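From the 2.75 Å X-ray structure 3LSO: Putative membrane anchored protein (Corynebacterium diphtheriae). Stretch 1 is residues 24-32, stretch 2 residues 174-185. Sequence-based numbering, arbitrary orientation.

Stretch 1, residues 24-32: NTVTSDVDC
Stretch 2 174-185: TTCTTNADKPFA

Two segments, more than 140 residues apart in sequence, run side by side in roughly opposite directions and bury 574 Å² between them; stretch 2 is extended through Thr 178, then bends at Asn 179 (-109/18), Asp 181 (-113/-17) and Phe 184 (-58/-33). The strand running through Asp 31 and Cys 32 pairs with the strand running through Cys 176 and Thr 177; their axes lie 147° apart in N-to-C direction and approach to 4.4 Å. The register is antiparallel: Asp 31 sits opposite Thr 177 with CA atoms 5.2 Å apart, and Cys 32 opposite Cys 176 with CA atoms 3.9 Å apart. Backbone torsions are those of beta strands, from -125/103 at Asp 31 and -95/131 at Cys 32 to -119/127 at Cys 176 and -116/147 at Thr 177.

Backbone hydrogen bonds fix that register. Asp 31 and Thr 177 form the hydrogen-bonded pair, closing a ring in which Asp 31 N donates to Thr 177 O at 2.7 Å and Thr 177 N donates to Asp 31 O at 3.1 Å, the second nearly straight at 169°. CA-H...O contacts reinforce it: Val 30 CA lies 3.3 Å from Thr 177 O, Cys 176 CA 3.5 Å from Asp 31 O, and Cys 32 CA 3.1 Å from Thr 175 O. Past this ladder a side chain takes over the bonding: Thr 178, with chi1 in t, donates from OG1 to Asp 29 O at a very short 2.4 Å.

The covalent lock occupies the neighbouring non-hydrogen-bonded pair, where the close CA atoms bring two side chains together on one face. Cys 32 and Cys 176 both take chi1 m, placing Cys 32 SG 2.1 Å from Cys 176 SG with a disulfide chi3 of 109°. The other face carries Asp 31 (t) and Thr 177 (p); Asp 31 CB passes 3.9 Å from Thr 177 OG1, while the carboxylate end leads away.

Carbon-to-carbon contacts supplement these bonds. Val 30, buried with chi1 m, sets CB 4.4 Å from Cys 176 CB and CG1 4.0 Å from Thr 178 CB, the threonine packing here through its carbon. Farther along, Ser 28 (p) and Ala 180 each point toward the other stretch, and the serine too packs through carbon, Ser 28 CB lying 3.8 Å from Ala 180 CB.

At the far end, Val 26 (t) points toward stretch 2 and meets buried Phe 184, whose chi1 of -53° and chi2 of -63° bring its ring nearer although its CA-to-CB bond runs sideways. Val 26 CB is 3.7 Å from Phe 184 CD1, and Val 26 O approaches the ring edge, 3.5 Å from Phe 184 CE1, where the ring hydrogens carry slight positive charge. Val 26 CG1 also lies 4.0 Å from Lys 182 O, so the valine covers backbone as well as ring.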

# COMPACT_ATOMS: atom_id res chain seq x y z
N ASN B 24 16.40 -7.59 24.87
CA ASN B 24 17.08 -6.55 24.05
C ASN B 24 18.00 -5.69 24.92
O ASN B 24 18.16 -4.50 24.66
CB ASN B 24 16.05 -5.67 23.35
N THR B 25 18.61 -6.31 25.94
CA THR B 25 19.38 -5.61 27.01
C THR B 25 20.93 -5.62 26.86
O THR B 25 21.57 -6.66 27.04
CB THR B 25 19.01 -6.15 28.45
OG1 THR B 25 20.01 -5.75 29.40
CG2 THR B 25 18.84 -7.71 28.47
N VAL B 26 21.53 -4.45 26.57
CA VAL B 26 22.94 -4.42 26.11
C VAL B 26 24.00 -3.88 27.10
O VAL B 26 24.14 -2.66 27.28
CB VAL B 26 23.08 -3.76 24.70
CG1 VAL B 26 24.38 -4.23 24.03
CG2 VAL B 26 21.88 -4.11 23.81
N THR B 27 24.77 -4.79 27.71
CA THR B 27 25.84 -4.46 28.67
C THR B 27 27.22 -4.36 28.01
O THR B 27 27.42 -4.83 26.89
CB THR B 27 25.99 -5.54 29.77
OG1 THR B 27 26.56 -6.71 29.19
CG2 THR B 27 24.65 -5.90 30.41
N SER B 28 28.18 -3.76 28.72
CA SER B 28 29.50 -3.46 28.16
C SER B 28 30.47 -2.86 29.17
O SER B 28 30.10 -2.02 29.98
CB SER B 28 29.36 -2.49 26.98
OG SER B 28 28.60 -1.35 27.33
N ASP B 29 31.72 -3.29 29.07
CA ASP B 29 32.80 -2.87 29.97
C ASP B 29 33.10 -1.39 29.85
O ASP B 29 33.25 -0.86 28.76
CB ASP B 29 34.06 -3.66 29.66
CG ASP B 29 33.90 -5.14 29.95
OD1 ASP B 29 32.95 -5.49 30.68
OD2 ASP B 29 34.72 -5.95 29.46
N VAL B 30 33.19 -0.72 31.00
CA VAL B 30 33.59 0.69 31.08
C VAL B 30 34.87 0.83 31.86
O VAL B 30 35.19 -0.01 32.70
CB VAL B 30 32.50 1.61 31.71
CG1 VAL B 30 31.38 1.84 30.76
CG2 VAL B 30 31.95 1.02 32.99
N ASP B 31 35.60 1.89 31.56
CA ASP B 31 36.82 2.22 32.28
C ASP B 31 36.69 3.65 32.81
O ASP B 31 36.83 4.62 32.05
CB ASP B 31 38.03 2.08 31.36
CG ASP B 31 39.35 1.96 32.13
OD1 ASP B 31 39.50 2.55 33.23
OD2 ASP B 31 40.25 1.26 31.60
N CYS B 32 36.41 3.77 34.10
CA CYS B 32 36.12 5.07 34.70
C CYS B 32 37.34 5.72 35.34
O CYS B 32 38.07 5.07 36.08
CB CYS B 32 34.98 4.93 35.71
SG CYS B 32 33.43 4.37 34.95
N THR B 174 34.12 12.23 37.34
CA THR B 174 34.30 10.89 36.86
C THR B 174 34.12 10.86 35.36
O THR B 174 33.18 11.46 34.84
CB THR B 174 33.31 9.95 37.52
OG1 THR B 174 33.35 10.15 38.94
CG2 THR B 174 33.63 8.49 37.20
N THR B 175 35.03 10.19 34.66
CA THR B 175 34.88 10.01 33.22
C THR B 175 34.97 8.52 32.91
O THR B 175 35.93 7.87 33.30
CB THR B 175 35.97 10.75 32.44
OG1 THR B 175 35.56 12.09 32.26
CG2 THR B 175 36.18 10.13 31.06
N CYS B 176 33.98 8.00 32.20
CA CYS B 176 33.92 6.60 31.85
C CYS B 176 33.95 6.40 30.35
O CYS B 176 33.12 6.97 29.64
CB CYS B 176 32.66 5.97 32.42
SG CYS B 176 32.52 6.10 34.19
N THR B 177 34.87 5.56 29.88
CA THR B 177 34.98 5.24 28.47
C THR B 177 34.72 3.76 28.25
O THR B 177 35.08 2.92 29.08
CB THR B 177 36.40 5.52 27.91
OG1 THR B 177 37.30 4.48 28.34
CG2 THR B 177 36.93 6.90 28.33
N THR B 178 34.13 3.45 27.10
CA THR B 178 33.94 2.08 26.67
C THR B 178 34.35 1.94 25.20
O THR B 178 34.42 2.94 24.49
CB THR B 178 32.48 1.63 26.89
OG1 THR B 178 32.40 0.20 26.82
CG2 THR B 178 31.54 2.24 25.86
N ASN B 179 34.64 0.70 24.78
CA ASN B 179 34.99 0.38 23.38
C ASN B 179 33.90 -0.40 22.64
O ASN B 179 34.18 -1.02 21.62
CB ASN B 179 36.28 -0.45 23.32
CG ASN B 179 37.48 0.27 23.88
OD1 ASN B 179 37.53 1.50 23.95
ND2 ASN B 179 38.47 -0.50 24.29
N ALA B 180 32.68 -0.39 23.16
CA ALA B 180 31.63 -1.19 22.56
C ALA B 180 31.07 -0.59 21.25
O ALA B 180 30.90 0.63 21.13
CB ALA B 180 30.51 -1.43 23.55
N ASP B 181 30.82 -1.48 20.29
CA ASP B 181 30.28 -1.14 18.97
C ASP B 181 28.90 -1.73 18.88
O ASP B 181 28.13 -1.37 17.99
CB ASP B 181 31.10 -1.79 17.85
CG ASP B 181 32.59 -1.51 17.96
OD1 ASP B 181 32.96 -0.35 18.26
OD2 ASP B 181 33.39 -2.45 17.73
N LYS B 182 28.61 -2.67 19.77
CA LYS B 182 27.36 -3.42 19.70
C LYS B 182 26.22 -2.53 20.17
O LYS B 182 26.25 -2.04 21.30
CB LYS B 182 27.45 -4.75 20.46
CG LYS B 182 28.37 -5.75 19.74
CD LYS B 182 28.33 -7.15 20.34
CE LYS B 182 29.42 -8.03 19.75
NZ LYS B 182 29.40 -9.36 20.38
N PRO B 183 25.25 -2.29 19.26
CA PRO B 183 24.24 -1.23 19.38
C PRO B 183 23.04 -1.60 20.25
O PRO B 183 22.50 -2.69 20.13
CB PRO B 183 23.80 -1.00 17.92
CG PRO B 183 24.62 -2.00 17.05
CD PRO B 183 25.08 -3.05 18.01
N PHE B 184 22.64 -0.68 21.11
CA PHE B 184 21.49 -0.86 22.01
C PHE B 184 20.19 -1.16 21.26
O PHE B 184 19.33 -1.89 21.78
CB PHE B 184 21.29 0.37 22.91
CG PHE B 184 22.52 0.78 23.67
CD1 PHE B 184 23.09 -0.08 24.63
CD2 PHE B 184 23.11 2.01 23.43
CE1 PHE B 184 24.24 0.28 25.33
CE2 PHE B 184 24.26 2.38 24.13
CZ PHE B 184 24.82 1.51 25.08
N ALA B 185 20.05 -0.59 20.07
CA ALA B 185 18.87 -0.85 19.25
C ALA B 185 18.95 -0.37 17.80
O ALA B 185 19.71 0.55 17.45
CB ALA B 185 17.60 -0.33 19.92